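Acyl-[acyl-carrier-protein]--UDP-N-acetylglucosamine O-acyltransferase (Helicobacter pylori, PDB 1J2Z) catalyses transfer of a (3R)-hydroxyacyl chain from acyl carrier protein to UDP-N-acetylglucosamine, the first step of lipid IV(A) synthesis in the lipid A pathway. Local coordinates at residues 67-72 with 91-96; 79-84 with 104-109; 96-101 with 120-125. All coordinates share one frame; numbering follows the deposited sequence.

Interaction 1: 67-72 with 91-96; sequences QPQDLK and FCMINP. With SOG (octyl 1-thio-beta-D-glucopyranoside), chain B; SO4 (sulfate ion), chain C.
Q69 crosses M93 obliquely where the loop after strand 63-64 lies against strand 93-94 and the residues just after it, two coils of the left-handed parallel beta-helix of the hexapeptide-repeat transferases. CB of Q69 lies 3.5 Å from O4 of the bound octyl thioglucoside. With chi1 at -58°, CG stands beside the backbone N and anti to the carbonyl carbon, and it faces both that sugar hydroxyl and the M93 methyl. CD of Q69 makes the nearest approach to M93, 3.7 Å from CE, and NE2 of Q69 keeps almost the same distance from this methyl. OE1 of Q69 comes within 2.7 Å of the sugar O4, and it accepts a hydrogen bond from N133 of the second subunit, so the amide sits at a subunit interface as well as in the pocket. D70, which like Q69 belongs to the substrate-binding segment, offers its backbone N to the sugar O3 at 2.8 Å, a weak bond because the angle at hydrogen is 117°.

Beside the pocket P68 makes carbon contacts. Its CA lies 3.7 Å from N95 CB, and P68 CD is 4.2 Å from P96 CG. R89 of the second subunit bonds to the carbonyl of Q67. At the start of segment 67-72, Q67 grips a sulfate, probably from the crystallisation liquor: the backbone N of Q67 reaches sulfate O4 at 2.7 Å in a nearly straight bond, while Q67 NE2 donates to sulfate O3 at 3.0 Å.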
loop_
_atom_site.group_PDB
_atom_site.type_symbol
_atom_site.label_atom_id
_atom_site.label_comp_id
_atom_site.label_asym_id
_atom_site.label_seq_id
_atom_site.Cartn_x
_atom_site.Cartn_y
_atom_site.Cartn_z
ATOM N N GLN A 67 -18.990 4.764 3.782
ATOM C CA GLN A 67 -19.544 4.662 2.435
ATOM C C GLN A 67 -18.560 4.238 1.353
ATOM O O GLN A 67 -17.370 4.556 1.409
ATOM C CB GLN A 67 -20.201 5.988 2.040
ATOM C CG GLN A 67 -19.322 7.206 2.230
ATOM C CD GLN A 67 -20.074 8.507 2.001
ATOM O OE1 GLN A 67 -20.420 8.848 0.870
ATOM N NE2 GLN A 67 -20.339 9.234 3.078
ATOM N N PRO A 68 -19.047 3.494 0.348
ATOM C CA PRO A 68 -18.150 3.063 -0.725
ATOM C C PRO A 68 -17.504 4.261 -1.417
ATOM O O PRO A 68 -18.041 5.372 -1.390
ATOM C CB PRO A 68 -19.066 2.255 -1.652
ATOM C CG PRO A 68 -20.445 2.741 -1.321
ATOM C CD PRO A 68 -20.397 2.938 0.165
ATOM N N GLN A 69 -16.339 4.034 -2.015
ATOM C CA GLN A 69 -15.619 5.095 -2.706
ATOM C C GLN A 69 -16.258 5.359 -4.063
ATOM O O GLN A 69 -16.179 6.466 -4.593
ATOM C CB GLN A 69 -14.148 4.702 -2.864
ATOM C CG GLN A 69 -13.476 4.417 -1.528
ATOM C CD GLN A 69 -11.984 4.194 -1.648
ATOM O OE1 GLN A 69 -11.529 3.211 -2.235
ATOM N NE2 GLN A 69 -11.212 5.110 -1.088
ATOM N N ASP A 70 -16.905 4.332 -4.603
ATOM C CA ASP A 70 -17.592 4.418 -5.890
ATOM C C ASP A 70 -18.417 5.704 -6.014
ATOM O O ASP A 70 -19.109 6.107 -5.076
ATOM C CB ASP A 70 -18.499 3.198 -6.061
ATOM C CG ASP A 70 -19.377 3.288 -7.290
ATOM O OD1 ASP A 70 -18.835 3.427 -8.408
ATOM O OD2 ASP A 70 -20.614 3.216 -7.137
ATOM N N LEU A 71 -18.343 6.339 -7.180
ATOM C CA LEU A 71 -19.074 7.579 -7.429
ATOM C C LEU A 71 -20.564 7.336 -7.632
ATOM O O LEU A 71 -21.391 8.174 -7.271
ATOM C CB LEU A 71 -18.504 8.289 -8.662
ATOM C CG LEU A 71 -19.174 9.606 -9.071
ATOM C CD1 LEU A 71 -19.030 10.629 -7.950
ATOM C CD2 LEU A 71 -18.543 10.128 -10.357
ATOM N N LYS A 72 -20.902 6.189 -8.214
ATOM C CA LYS A 72 -22.294 5.837 -8.473
ATOM C C LYS A 72 -23.126 5.797 -7.192
ATOM O O LYS A 72 -24.345 5.963 -7.231
ATOM C CB LYS A 72 -22.372 4.479 -9.182
ATOM C CG LYS A 72 -23.794 4.022 -9.495
ATOM C CD LYS A 72 -23.822 2.672 -10.204
ATOM C CE LYS A 72 -25.255 2.240 -10.503
ATOM N NZ LYS A 72 -25.325 0.929 -11.208
ATOM N N PHE A 91 -5.440 -0.925 9.875
ATOM C CA PHE A 91 -5.620 -0.141 8.653
ATOM C C PHE A 91 -6.478 -0.746 7.550
ATOM O O PHE A 91 -6.436 -0.278 6.408
ATOM C CB PHE A 91 -4.252 0.235 8.076
ATOM C CG PHE A 91 -3.289 0.754 9.106
ATOM C CD1 PHE A 91 -2.097 0.082 9.364
ATOM C CD2 PHE A 91 -3.583 1.901 9.832
ATOM C CE1 PHE A 91 -1.211 0.549 10.335
ATOM C CE2 PHE A 91 -2.705 2.377 10.804
ATOM C CZ PHE A 91 -1.515 1.698 11.057
ATOM N N CYS A 92 -7.240 -1.787 7.862
ATOM C CA CYS A 92 -8.118 -2.363 6.846
ATOM C C CYS A 92 -9.269 -1.396 6.625
ATOM O O CYS A 92 -9.644 -0.652 7.529
ATOM C CB CYS A 92 -8.679 -3.712 7.292
ATOM S SG CYS A 92 -7.526 -5.066 7.103
ATOM N N MET A 93 -9.823 -1.398 5.419
ATOM C CA MET A 93 -10.933 -0.507 5.102
ATOM C C MET A 93 -11.928 -1.335 4.307
ATOM O O MET A 93 -11.606 -1.836 3.232
ATOM C CB MET A 93 -10.426 0.678 4.282
ATOM C CG MET A 93 -11.325 1.908 4.311
ATOM S SD MET A 93 -12.618 1.858 3.084
ATOM C CE MET A 93 -11.798 2.645 1.681
ATOM N N ILE A 94 -13.130 -1.488 4.851
ATOM C CA ILE A 94 -14.162 -2.296 4.217
ATOM C C ILE A 94 -15.465 -1.516 4.098
ATOM O O ILE A 94 -15.985 -1.004 5.088
ATOM C CB ILE A 94 -14.414 -3.578 5.033
ATOM C CG1 ILE A 94 -13.101 -4.347 5.201
ATOM C CG2 ILE A 94 -15.445 -4.455 4.334
ATOM C CD1 ILE A 94 -13.223 -5.591 6.053
ATOM N N ASN A 95 -15.991 -1.436 2.880
ATOM C CA ASN A 95 -17.228 -0.709 2.630
ATOM C C ASN A 95 -18.414 -1.632 2.404
ATOM O O ASN A 95 -18.243 -2.795 2.033
ATOM C CB ASN A 95 -17.064 0.178 1.392
ATOM C CG ASN A 95 -15.891 1.125 1.512
ATOM O OD1 ASN A 95 -15.806 1.908 2.459
ATOM N ND2 ASN A 95 -14.979 1.060 0.553
ATOM N N PRO A 96 -19.633 -1.125 2.643
ATOM C CA PRO A 96 -20.860 -1.901 2.453
ATOM C C PRO A 96 -21.206 -1.879 0.965
ATOM O O PRO A 96 -20.521 -1.216 0.178
ATOM C CB PRO A 96 -21.881 -1.159 3.318
ATOM C CG PRO A 96 -21.400 0.257 3.259
ATOM C CD PRO A 96 -19.907 0.111 3.400
HETATM C C1 SOG B . -13.628 0.570 -7.745
HETATM C C2 SOG B . -14.879 0.853 -6.875
HETATM C C3 SOG B . -14.463 1.633 -5.620
HETATM C C4 SOG B . -13.451 0.781 -4.846
HETATM C C5 SOG B . -12.219 0.514 -5.748
HETATM C C6 SOG B . -11.197 -0.351 -5.024
HETATM C "C1'" SOG B . -13.216 0.151 -10.073
HETATM C "C2'" SOG B . -12.536 -1.119 -10.548
HETATM C "C3'" SOG B . -12.345 -1.108 -12.053
HETATM C "C4'" SOG B . -11.668 -2.381 -12.538
HETATM C "C5'" SOG B . -11.481 -2.364 -14.049
HETATM C "C6'" SOG B . -10.685 -3.566 -14.510
HETATM C "C7'" SOG B . -10.490 -3.562 -16.008
HETATM C "C8'" SOG B . -9.692 -4.770 -16.438
HETATM S S1 SOG B . -13.993 -0.178 -8.915
HETATM O O2 SOG B . -15.831 1.603 -7.618
HETATM O O3 SOG B . -15.595 1.886 -4.813
HETATM O O4 SOG B . -13.050 1.462 -3.669
HETATM O O5 SOG B . -12.653 -0.170 -6.957
HETATM O O6 SOG B . -10.361 0.459 -4.219
HETATM S S SO4 C . -20.179 7.550 6.334
HETATM O O1 SO4 C . -19.739 7.288 7.704
HETATM O O2 SO4 C . -21.509 6.993 6.137
HETATM O O3 SO4 C . -20.220 8.982 6.080
HETATM O O4 SO4 C . -19.258 6.941 5.376
#

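Interaction 2: 79-84 with 104-109; sequences ELIIGE and KTLIGD
E79 and K104 begin a pair of parallel strands that stay in register to I82 and I107, successive rungs in one wall of the left-handed beta-helix. The segment axes approach to 4.7 Å and differ in direction by 5°.

Backbone bonds come first. T105 N donates to E79 O at 3.0 Å, I81 N to T105 O at 2.9 Å and I107 N to I81 O at 2.9 Å. Beyond the strands the ladder weakens, since G83 N reaches I107 O at an angle of only 124°.

A side chain then takes over from the backbone. D109 OD1 receives E84 N at 2.6 Å and 167°, on the anti side and tilted out of the carboxylate plane, a bond that continues the pairing past the strand ends.

Apolar contacts occupy both faces. On the face carrying I81 and L106 the two side chains cross, and L106 CD1 fits against I81 CB at 3.6 Å and also touches CG2 of I81. On the inward face L80 lies beside T105, and I82 CG1 meets I107 CD1 more loosely, at 4.3 Å.

In the sheet the pair is flanked by strand 49-52 beside 79-82 and by strand 124-125 beside 104-107. Its inward face packs L80, T105 and I107 on I94 of strand 93-94, while L80 and I82 also meet L64 of strand 63-64.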
loop_
_atom_site.group_PDB
_atom_site.type_symbol
_atom_site.label_atom_id
_atom_site.label_comp_id
_atom_site.label_asym_id
_atom_site.label_seq_id
_atom_site.Cartn_x
_atom_site.Cartn_y
_atom_site.Cartn_z
ATOM N N GLU A 79 -25.529 -2.701 3.416
ATOM C CA GLU A 79 -24.971 -3.289 4.626
ATOM C C GLU A 79 -23.590 -3.898 4.456
ATOM O O GLU A 79 -23.135 -4.157 3.341
ATOM C CB GLU A 79 -25.892 -4.397 5.143
ATOM C CG GLU A 79 -27.375 -4.077 5.141
ATOM C CD GLU A 79 -28.212 -5.293 5.499
ATOM O OE1 GLU A 79 -28.303 -5.630 6.697
ATOM O OE2 GLU A 79 -28.759 -5.928 4.578
ATOM N N LEU A 80 -22.940 -4.138 5.589
ATOM C CA LEU A 80 -21.633 -4.785 5.633
ATOM C C LEU A 80 -21.877 -5.888 6.654
ATOM O O LEU A 80 -22.219 -5.605 7.802
ATOM C CB LEU A 80 -20.555 -3.833 6.152
ATOM C CG LEU A 80 -19.099 -4.169 5.792
ATOM C CD1 LEU A 80 -18.158 -3.462 6.762
ATOM C CD2 LEU A 80 -18.859 -5.664 5.830
ATOM N N ILE A 81 -21.720 -7.138 6.239
ATOM C CA ILE A 81 -21.959 -8.261 7.137
ATOM C C ILE A 81 -20.705 -9.122 7.278
ATOM O O ILE A 81 -20.215 -9.689 6.304
ATOM C CB ILE A 81 -23.138 -9.118 6.616
ATOM C CG1 ILE A 81 -24.369 -8.223 6.428
ATOM C CG2 ILE A 81 -23.441 -10.254 7.594
ATOM C CD1 ILE A 81 -25.494 -8.861 5.641
ATOM N N ILE A 82 -20.195 -9.207 8.503
ATOM C CA ILE A 82 -18.985 -9.975 8.790
ATOM C C ILE A 82 -19.313 -11.177 9.671
ATOM O O ILE A 82 -20.070 -11.064 10.641
ATOM C CB ILE A 82 -17.927 -9.076 9.483
ATOM C CG1 ILE A 82 -17.491 -7.970 8.514
ATOM C CG2 ILE A 82 -16.718 -9.898 9.903
ATOM C CD1 ILE A 82 -16.668 -6.860 9.157
ATOM N N GLY A 83 -18.726 -12.319 9.326
ATOM C CA GLY A 83 -18.971 -13.548 10.055
ATOM C C GLY A 83 -18.261 -13.723 11.383
ATOM O O GLY A 83 -17.835 -12.757 12.021
ATOM N N GLU A 84 -18.123 -14.984 11.781
ATOM C CA GLU A 84 -17.507 -15.354 13.049
ATOM C C GLU A 84 -16.032 -15.754 12.977
ATOM O O GLU A 84 -15.539 -16.214 11.950
ATOM C CB GLU A 84 -18.296 -16.510 13.672
ATOM C CG GLU A 84 -19.763 -16.195 13.942
ATOM C CD GLU A 84 -20.515 -17.370 14.552
ATOM O OE1 GLU A 84 -19.882 -18.208 15.226
ATOM O OE2 GLU A 84 -21.749 -17.443 14.374
ATOM N N LYS A 104 -24.907 -5.102 -0.461
ATOM C CA LYS A 104 -24.138 -5.539 0.696
ATOM C C LYS A 104 -22.744 -6.051 0.347
ATOM O O LYS A 104 -22.451 -6.384 -0.801
ATOM C CB LYS A 104 -24.894 -6.655 1.430
ATOM C CG LYS A 104 -24.925 -7.970 0.653
ATOM C CD LYS A 104 -25.728 -9.056 1.360
ATOM C CE LYS A 104 -27.222 -8.886 1.147
ATOM N NZ LYS A 104 -27.596 -9.079 -0.290
ATOM N N THR A 105 -21.891 -6.080 1.362
ATOM C CA THR A 105 -20.543 -6.611 1.254
ATOM C C THR A 105 -20.600 -7.711 2.302
ATOM O O THR A 105 -20.997 -7.463 3.443
ATOM C CB THR A 105 -19.483 -5.569 1.627
ATOM O OG1 THR A 105 -19.432 -4.569 0.601
ATOM C CG2 THR A 105 -18.116 -6.231 1.776
ATOM N N LEU A 106 -20.224 -8.923 1.914
ATOM C CA LEU A 106 -20.317 -10.060 2.817
ATOM C C LEU A 106 -18.996 -10.780 3.050
ATOM O O LEU A 106 -18.237 -11.021 2.119
ATOM C CB LEU A 106 -21.353 -11.041 2.255
ATOM C CG LEU A 106 -21.801 -12.254 3.070
ATOM C CD1 LEU A 106 -22.619 -11.795 4.277
ATOM C CD2 LEU A 106 -22.643 -13.167 2.183
ATOM N N ILE A 107 -18.732 -11.119 4.307
ATOM C CA ILE A 107 -17.519 -11.832 4.670
ATOM C C ILE A 107 -17.935 -12.974 5.589
ATOM O O ILE A 107 -18.703 -12.774 6.532
ATOM C CB ILE A 107 -16.514 -10.900 5.387
ATOM C CG1 ILE A 107 -16.022 -9.828 4.404
ATOM C CG2 ILE A 107 -15.331 -11.713 5.924
ATOM C CD1 ILE A 107 -15.085 -8.806 5.016
ATOM N N GLY A 108 -17.437 -14.168 5.292
ATOM C CA GLY A 108 -17.773 -15.348 6.069
ATOM C C GLY A 108 -17.044 -15.527 7.388
ATOM O O GLY A 108 -16.848 -14.564 8.134
ATOM N N ASP A 109 -16.630 -16.765 7.662
ATOM C CA ASP A 109 -15.962 -17.104 8.916
ATOM C C ASP A 109 -14.504 -17.542 8.828
ATOM O O ASP A 109 -14.021 -17.992 7.788
ATOM C CB ASP A 109 -16.729 -18.220 9.629
ATOM C CG ASP A 109 -18.219 -17.985 9.648
ATOM O OD1 ASP A 109 -18.658 -16.888 10.049
ATOM O OD2 ASP A 109 -18.952 -18.911 9.265
#

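Interaction 3: 96-101 with 120-125; sequences PGTEGG and AHDCVI. With SOG (octyl 1-thio-beta-D-glucopyranoside), chain B.
T98 and D122 form the tight half of this contact, in which a loop leaving one coil of the left-handed beta-helix is fastened to the turn that begins the corresponding corner of the next. The two side chains cross at about a right angle. T98 OG1 donates to the syn lone pair of D122 OD2 at 2.7 Å, and T98 N donates to OD1 of the same carboxylate at 2.9 Å, also from the syn side but 29° out of its plane. Both oxygens are therefore engaged by one residue. The chi1 of T98, 60°, puts OG1 between the backbone N and the carbonyl carbon, close enough to the amide for a two-pronged grip. G97 CA closes in on D122 OD1 at 3.3 Å. G101 turns back to the carboxylate, its CA 3.4 Å from D122 OD1; its N bonds to T98 O and weakly to T98 OG1.

The packing beside H121 is also close: P96 O lies 3.0 Å from H121 CB, and T98 CG2 approaches H121 CD2 obliquely at 3.8 Å. H121 and D122 are the central residues of a type II turn from A120 to C123.

On the looser side, E99 and G100 are exposed and take no part in the contact.

H121 ND1 makes a weak bond of 3.1 Å to O3 of the bound thioglucoside, and H140 meets the imidazole edge-to-face. With I102 N as a further donor to OD1, the buried D122 carboxylate has three donors, consistent with a second-shell role for D122, which probably helps to position the turn carrying H121, a substrate-binding residue by similarity.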
loop_
_atom_site.group_PDB
_atom_site.type_symbol
_atom_site.label_atom_id
_atom_site.label_comp_id
_atom_site.label_asym_id
_atom_site.label_seq_id
_atom_site.Cartn_x
_atom_site.Cartn_y
_atom_site.Cartn_z
ATOM N N PRO A 96 -19.633 -1.125 2.643
ATOM C CA PRO A 96 -20.860 -1.901 2.453
ATOM C C PRO A 96 -21.206 -1.879 0.965
ATOM O O PRO A 96 -20.521 -1.216 0.178
ATOM C CB PRO A 96 -21.881 -1.159 3.318
ATOM C CG PRO A 96 -21.400 0.257 3.259
ATOM C CD PRO A 96 -19.907 0.111 3.400
ATOM N N GLY A 97 -22.258 -2.595 0.581
ATOM C CA GLY A 97 -22.633 -2.664 -0.823
ATOM C C GLY A 97 -23.338 -1.450 -1.390
ATOM O O GLY A 97 -23.359 -0.396 -0.766
ATOM N N THR A 98 -23.898 -1.606 -2.591
ATOM C CA THR A 98 -24.624 -0.538 -3.276
ATOM C C THR A 98 -25.907 -1.095 -3.891
ATOM O O THR A 98 -26.076 -2.312 -4.028
ATOM C CB THR A 98 -23.801 0.083 -4.432
ATOM O OG1 THR A 98 -23.496 -0.930 -5.394
ATOM C CG2 THR A 98 -22.510 0.696 -3.915
ATOM N N GLU A 99 -26.805 -0.196 -4.274
ATOM C CA GLU A 99 -28.068 -0.596 -4.877
ATOM C C GLU A 99 -27.835 -1.252 -6.235
ATOM O O GLU A 99 -28.563 -2.165 -6.625
ATOM C CB GLU A 99 -28.983 0.621 -5.031
ATOM C CG GLU A 99 -30.313 0.306 -5.694
ATOM C CD GLU A 99 -31.239 1.505 -5.735
ATOM O OE1 GLU A 99 -30.837 2.553 -6.290
ATOM O OE2 GLU A 99 -32.370 1.398 -5.213
ATOM N N GLY A 100 -26.817 -0.786 -6.949
ATOM C CA GLY A 100 -26.509 -1.344 -8.253
ATOM C C GLY A 100 -25.853 -2.707 -8.154
ATOM O O GLY A 100 -25.850 -3.473 -9.120
ATOM N N GLY A 101 -25.296 -3.007 -6.983
ATOM C CA GLY A 101 -24.643 -4.287 -6.768
ATOM C C GLY A 101 -25.588 -5.271 -6.103
ATOM O O GLY A 101 -26.631 -5.602 -6.659
ATOM N N ALA A 120 -13.708 -3.605 -1.284
ATOM C CA ALA A 120 -14.666 -2.666 -1.864
ATOM C C ALA A 120 -16.122 -3.108 -1.756
ATOM O O ALA A 120 -16.431 -4.251 -1.407
ATOM C CB ALA A 120 -14.312 -2.397 -3.334
ATOM N N HIS A 121 -17.014 -2.175 -2.067
ATOM C CA HIS A 121 -18.443 -2.421 -2.018
ATOM C C HIS A 121 -18.860 -3.635 -2.837
ATOM O O HIS A 121 -18.269 -3.938 -3.880
ATOM C CB HIS A 121 -19.203 -1.201 -2.543
ATOM C CG HIS A 121 -18.953 -0.914 -3.991
ATOM N ND1 HIS A 121 -17.946 -0.082 -4.426
ATOM C CD2 HIS A 121 -19.574 -1.368 -5.106
ATOM C CE1 HIS A 121 -17.958 -0.033 -5.746
ATOM N NE2 HIS A 121 -18.936 -0.806 -6.184
ATOM N N ASP A 122 -19.885 -4.325 -2.349
ATOM C CA ASP A 122 -20.455 -5.486 -3.030
ATOM C C ASP A 122 -19.573 -6.723 -3.189
ATOM O O ASP A 122 -19.876 -7.596 -4.002
ATOM C CB ASP A 122 -20.980 -5.054 -4.400
ATOM C CG ASP A 122 -22.017 -3.954 -4.299
ATOM O OD1 ASP A 122 -23.092 -4.195 -3.708
ATOM O OD2 ASP A 122 -21.761 -2.844 -4.800
ATOM N N CYS A 123 -18.487 -6.807 -2.430
ATOM C CA CYS A 123 -17.637 -7.985 -2.516
ATOM C C CYS A 123 -18.209 -9.080 -1.626
ATOM O O CYS A 123 -18.939 -8.815 -0.668
ATOM C CB CYS A 123 -16.206 -7.669 -2.075
ATOM S SG CYS A 123 -15.243 -6.704 -3.284
ATOM N N VAL A 124 -17.877 -10.318 -1.955
ATOM C CA VAL A 124 -18.337 -11.456 -1.188
ATOM C C VAL A 124 -17.140 -12.351 -0.931
ATOM O O VAL A 124 -16.530 -12.862 -1.864
ATOM C CB VAL A 124 -19.412 -12.263 -1.952
ATOM C CG1 VAL A 124 -19.746 -13.536 -1.188
ATOM C CG2 VAL A 124 -20.667 -11.419 -2.129
ATOM N N ILE A 125 -16.808 -12.523 0.343
ATOM C CA ILE A 125 -15.697 -13.370 0.742
ATOM C C ILE A 125 -16.281 -14.504 1.571
ATOM O O ILE A 125 -17.159 -14.276 2.405
ATOM C CB ILE A 125 -14.674 -12.581 1.592
ATOM C CG1 ILE A 125 -14.029 -11.486 0.737
ATOM C CG2 ILE A 125 -13.615 -13.523 2.147
ATOM C CD1 ILE A 125 -13.106 -10.564 1.513
HETATM C C1 SOG B . -13.628 0.570 -7.745
HETATM C C2 SOG B . -14.879 0.853 -6.875
HETATM C C3 SOG B . -14.463 1.633 -5.620
HETATM C C4 SOG B . -13.451 0.781 -4.846
HETATM C C5 SOG B . -12.219 0.514 -5.748
HETATM C C6 SOG B . -11.197 -0.351 -5.024
HETATM C "C1'" SOG B . -13.216 0.151 -10.073
HETATM C "C2'" SOG B . -12.536 -1.119 -10.548
HETATM C "C3'" SOG B . -12.345 -1.108 -12.053
HETATM C "C4'" SOG B . -11.668 -2.381 -12.538
HETATM C "C5'" SOG B . -11.481 -2.364 -14.049
HETATM C "C6'" SOG B . -10.685 -3.566 -14.510
HETATM C "C7'" SOG B . -10.490 -3.562 -16.008
HETATM C "C8'" SOG B . -9.692 -4.770 -16.438
HETATM S S1 SOG B . -13.993 -0.178 -8.915
HETATM O O2 SOG B . -15.831 1.603 -7.618
HETATM O O3 SOG B . -15.595 1.886 -4.813
HETATM O O4 SOG B . -13.050 1.462 -3.669
HETATM O O5 SOG B . -12.653 -0.170 -6.957
HETATM O O6 SOG B . -10.361 0.459 -4.219
#

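The three contacts lie close together on neighbouring coils of the beta-helix. Centres of interactions 1 and 3 are about 9 Å apart, those of 2 and 3 about 10 Å, and those of 1 and 2 about 14 Å. Interactions 1 and 3 come in series, P96 ending the one and beginning the other, whereas the segments of interaction 2 alternate with those of both. Strand 93-94 belongs to one wall; strands 79-82, 104-107 and 124-125 are consecutive in another. T105 OG1 of interaction 2 bridges the corner, probably bonding to N95 O of interaction 1. Interactions 1 and 3 both touch the thioglucoside, so the sugar pocket is assembled from successive coils.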